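Local coordinates for uncharacterized protein (Borrelia turicatae, PDB 5VJ4) that is of unknown function but is probably a surface lipoprotein that may bind lipid, its gene being differentially regulated in the tick-mammal transmission cycle of relapsing fever spirochetes, at residues 261-272 with 328-336. Residues are numbered along the deposited sequence; the frame is centred on the assembly and turned at random.
Sequences YDKDKFNNVLNS and GTFKGFTDG
Two helix ends cross nearly at right angles in this all-helical protein: the start of helix 263-301 and the last turns of helix 308-334, whose local axes pass 9.8 Å apart at 82°. Phe330 and Phe333 reach from the second helix to the first. The Phe330 ring receives Phe266 over one face, the centroids 5.1 Å apart and the planes inclined at 42°, an oblique pair. At the edge of the same ring lies Leu270, with CD2 4.0 Å from Phe330 CE1. Val269 turns to Phe333, its CB 4.0 Å from that ring's centroid and close to the ring normal, a CH-pi contact. Tyr261, in the loop before the helix, has CG anti to its own N (chi1 -163°), which carries the ring out to the other helix; there Tyr261 OH stands 3.1 Å from Phe330 O, and Thr334 OG1 lies at the ring edge. Val256 of helix 243-256 touches both Tyr261 and Phe330, while Tyr276 of the second subunit packs on Phe333. The crossing therefore probably owes its stability mainly to nonpolar burial, with the Tyr261 hydroxyl placed in a locally polar spot beside Phe330 O and Thr334 OG1.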
loop_
_atom_site.group_PDB
_atom_site.type_symbol
_atom_site.label_atom_id
_atom_site.label_comp_id
_atom_site.label_asym_id
_atom_site.label_seq_id
_atom_site.Cartn_x
_atom_site.Cartn_y
_atom_site.Cartn_z
ATOM N N TYR A 261 13.178 17.086 7.894
ATOM C CA TYR A 261 12.685 16.115 6.894
ATOM C C TYR A 261 12.710 16.833 5.555
ATOM O O TYR A 261 12.050 17.848 5.390
ATOM C CB TYR A 261 11.239 15.715 7.218
ATOM C CG TYR A 261 10.750 14.462 6.549
ATOM C CD1 TYR A 261 10.275 14.468 5.214
ATOM C CD2 TYR A 261 10.729 13.262 7.248
ATOM C CE1 TYR A 261 9.818 13.304 4.599
ATOM C CE2 TYR A 261 10.280 12.098 6.642
ATOM C CZ TYR A 261 9.835 12.122 5.329
ATOM O OH TYR A 261 9.420 10.963 4.759
ATOM N N ASP A 262 13.451 16.315 4.593
ATOM C CA ASP A 262 13.707 17.079 3.366
ATOM C C ASP A 262 13.061 16.454 2.120
ATOM O O ASP A 262 12.563 15.319 2.153
ATOM C CB ASP A 262 15.220 17.232 3.156
ATOM C CG ASP A 262 15.939 15.880 2.937
ATOM O OD1 ASP A 262 16.870 15.819 2.103
ATOM O OD2 ASP A 262 15.583 14.883 3.608
ATOM N N LYS A 263 13.122 17.196 1.017
ATOM C CA LYS A 263 12.522 16.797 -0.250
ATOM C C LYS A 263 12.890 15.391 -0.721
ATOM O O LYS A 263 12.076 14.709 -1.348
ATOM C CB LYS A 263 12.814 17.832 -1.334
ATOM C CG LYS A 263 11.967 17.737 -2.595
ATOM C CD LYS A 263 10.462 18.002 -2.415
ATOM C CE LYS A 263 9.666 18.087 -3.719
ATOM N NZ LYS A 263 10.150 17.122 -4.760
ATOM N N ASP A 264 14.096 14.948 -0.387
ATOM C CA ASP A 264 14.566 13.635 -0.827
ATOM C C ASP A 264 13.868 12.522 -0.077
ATOM O O ASP A 264 13.460 11.520 -0.698
ATOM C CB ASP A 264 16.082 13.503 -0.650
ATOM C CG ASP A 264 16.868 14.226 -1.728
ATOM O OD1 ASP A 264 16.263 14.629 -2.741
ATOM O OD2 ASP A 264 18.098 14.380 -1.559
ATOM N N LYS A 265 13.744 12.692 1.248
ATOM C CA LYS A 265 13.061 11.713 2.077
ATOM C C LYS A 265 11.612 11.573 1.646
ATOM O O LYS A 265 11.104 10.457 1.461
ATOM C CB LYS A 265 13.135 12.103 3.531
ATOM C CG LYS A 265 14.378 11.560 4.203
ATOM C CD LYS A 265 14.417 12.068 5.632
ATOM C CE LYS A 265 15.805 12.037 6.244
ATOM N NZ LYS A 265 15.766 13.085 7.307
ATOM N N PHE A 266 10.980 12.726 1.441
ATOM C CA PHE A 266 9.592 12.799 1.024
ATOM C C PHE A 266 9.438 12.047 -0.278
ATOM O O PHE A 266 8.568 11.184 -0.403
ATOM C CB PHE A 266 9.187 14.251 0.848
ATOM C CG PHE A 266 7.846 14.449 0.228
ATOM C CD1 PHE A 266 6.671 14.230 0.968
ATOM C CD2 PHE A 266 7.737 14.899 -1.090
ATOM C CE1 PHE A 266 5.412 14.443 0.399
ATOM C CE2 PHE A 266 6.476 15.110 -1.669
ATOM C CZ PHE A 266 5.315 14.886 -0.922
ATOM N N ASN A 267 10.306 12.348 -1.235
ATOM C CA ASN A 267 10.246 11.637 -2.488
ATOM C C ASN A 267 10.491 10.137 -2.402
ATOM O O ASN A 267 9.929 9.393 -3.211
ATOM C CB ASN A 267 11.126 12.289 -3.525
ATOM C CG ASN A 267 10.533 13.582 -4.053
ATOM O OD1 ASN A 267 11.216 14.374 -4.684
ATOM N ND2 ASN A 267 9.246 13.796 -3.804
ATOM N N ASN A 268 11.287 9.693 -1.416
ATOM C CA ASN A 268 11.536 8.276 -1.307
ATOM C C ASN A 268 10.302 7.483 -0.899
ATOM O O ASN A 268 10.052 6.391 -1.438
ATOM C CB ASN A 268 12.733 7.898 -0.435
ATOM C CG ASN A 268 13.021 6.376 -0.497
ATOM O OD1 ASN A 268 13.584 5.772 0.420
ATOM N ND2 ASN A 268 12.589 5.741 -1.590
ATOM N N VAL A 269 9.513 8.022 0.019
ATOM C CA VAL A 269 8.284 7.292 0.383
ATOM C C VAL A 269 7.325 7.217 -0.790
ATOM O O VAL A 269 6.710 6.168 -1.016
ATOM C CB VAL A 269 7.589 7.751 1.675
ATOM C CG1 VAL A 269 8.532 7.616 2.836
ATOM C CG2 VAL A 269 7.320 9.193 1.595
ATOM N N LEU A 270 7.254 8.288 -1.578
ATOM C CA LEU A 270 6.413 8.245 -2.761
ATOM C C LEU A 270 6.837 7.113 -3.674
ATOM O O LEU A 270 6.014 6.343 -4.120
ATOM C CB LEU A 270 6.464 9.547 -3.511
ATOM C CG LEU A 270 6.010 10.831 -2.826
ATOM C CD1 LEU A 270 5.779 11.919 -3.860
ATOM C CD2 LEU A 270 4.757 10.677 -2.001
ATOM N N ASN A 271 8.137 7.009 -3.913
ATOM C CA ASN A 271 8.632 5.967 -4.765
ATOM C C ASN A 271 8.482 4.581 -4.205
ATOM O O ASN A 271 8.305 3.621 -4.958
ATOM C CB ASN A 271 10.042 6.237 -5.256
ATOM C CG ASN A 271 10.032 6.927 -6.634
ATOM O OD1 ASN A 271 10.132 6.258 -7.663
ATOM N ND2 ASN A 271 9.843 8.259 -6.659
ATOM N N SER A 272 8.507 4.460 -2.888
ATOM C CA SER A 272 8.425 3.115 -2.324
ATOM C C SER A 272 6.996 2.608 -2.485
ATOM O O SER A 272 6.724 1.455 -2.880
ATOM C CB SER A 272 8.825 3.123 -0.862
ATOM O OG SER A 272 9.945 3.954 -0.656
ATOM N N GLY A 328 3.295 13.153 10.438
ATOM C CA GLY A 328 3.506 11.908 11.202
ATOM C C GLY A 328 3.594 10.647 10.338
ATOM O O GLY A 328 4.389 9.745 10.611
ATOM N N THR A 329 2.779 10.573 9.289
ATOM C CA THR A 329 2.745 9.354 8.526
ATOM C C THR A 329 4.002 9.275 7.654
ATOM O O THR A 329 4.575 8.200 7.475
ATOM C CB THR A 329 1.403 9.157 7.766
ATOM O OG1 THR A 329 1.254 7.781 7.399
ATOM C CG2 THR A 329 1.318 9.999 6.506
ATOM N N PHE A 330 4.457 10.407 7.148
ATOM C CA PHE A 330 5.681 10.385 6.351
ATOM C C PHE A 330 6.924 10.104 7.196
ATOM O O PHE A 330 7.766 9.296 6.811
ATOM C CB PHE A 330 5.851 11.679 5.588
ATOM C CG PHE A 330 5.117 11.694 4.316
ATOM C CD1 PHE A 330 5.657 11.095 3.215
ATOM C CD2 PHE A 330 3.852 12.264 4.222
ATOM C CE1 PHE A 330 4.969 11.048 2.014
ATOM C CE2 PHE A 330 3.165 12.249 3.030
ATOM C CZ PHE A 330 3.737 11.632 1.916
ATOM N N LYS A 331 7.027 10.770 8.345
ATOM C CA LYS A 331 8.146 10.568 9.236
ATOM C C LYS A 331 8.210 9.085 9.653
ATOM O O LYS A 331 9.223 8.403 9.457
ATOM C CB LYS A 331 8.079 11.510 10.449
ATOM C CG LYS A 331 8.957 11.035 11.608
ATOM C CD LYS A 331 9.231 12.049 12.709
ATOM C CE LYS A 331 10.526 11.684 13.429
ATOM N NZ LYS A 331 10.535 12.037 14.877
ATOM N N GLY A 332 7.116 8.590 10.200
ATOM C CA GLY A 332 7.049 7.211 10.606
ATOM C C GLY A 332 7.403 6.271 9.471
ATOM O O GLY A 332 7.913 5.171 9.702
ATOM N N PHE A 333 7.155 6.698 8.238
ATOM C CA PHE A 333 7.458 5.825 7.132
ATOM C C PHE A 333 8.970 5.745 6.959
ATOM O O PHE A 333 9.527 4.661 7.014
ATOM C CB PHE A 333 6.796 6.319 5.876
ATOM C CG PHE A 333 6.819 5.336 4.757
ATOM C CD1 PHE A 333 8.003 5.030 4.090
ATOM C CD2 PHE A 333 5.640 4.728 4.340
ATOM C CE1 PHE A 333 8.016 4.127 3.038
ATOM C CE2 PHE A 333 5.640 3.814 3.294
ATOM C CZ PHE A 333 6.831 3.508 2.640
ATOM N N THR A 334 9.633 6.884 6.778
ATOM C CA THR A 334 11.094 6.865 6.622
ATOM C C THR A 334 11.790 6.328 7.874
ATOM O O THR A 334 12.880 5.787 7.778
ATOM C CB THR A 334 11.676 8.240 6.270
ATOM O OG1 THR A 334 11.022 9.189 7.078
ATOM C CG2 THR A 334 11.421 8.586 4.805
ATOM N N ASP A 335 11.142 6.422 9.030
ATOM C CA ASP A 335 11.747 5.877 10.252
ATOM C C ASP A 335 11.637 4.375 10.431
ATOM O O ASP A 335 12.194 3.843 11.383
ATOM C CB ASP A 335 11.215 6.559 11.520
ATOM C CG ASP A 335 11.670 7.986 11.656
ATOM O OD1 ASP A 335 11.038 8.677 12.471
ATOM O OD2 ASP A 335 12.634 8.419 10.975
ATOM N N GLY A 336 10.897 3.695 9.567
ATOM C CA GLY A 336 10.753 2.235 9.691
ATOM C C GLY A 336 9.619 1.785 10.605
ATOM O O GLY A 336 9.426 0.569 10.810
#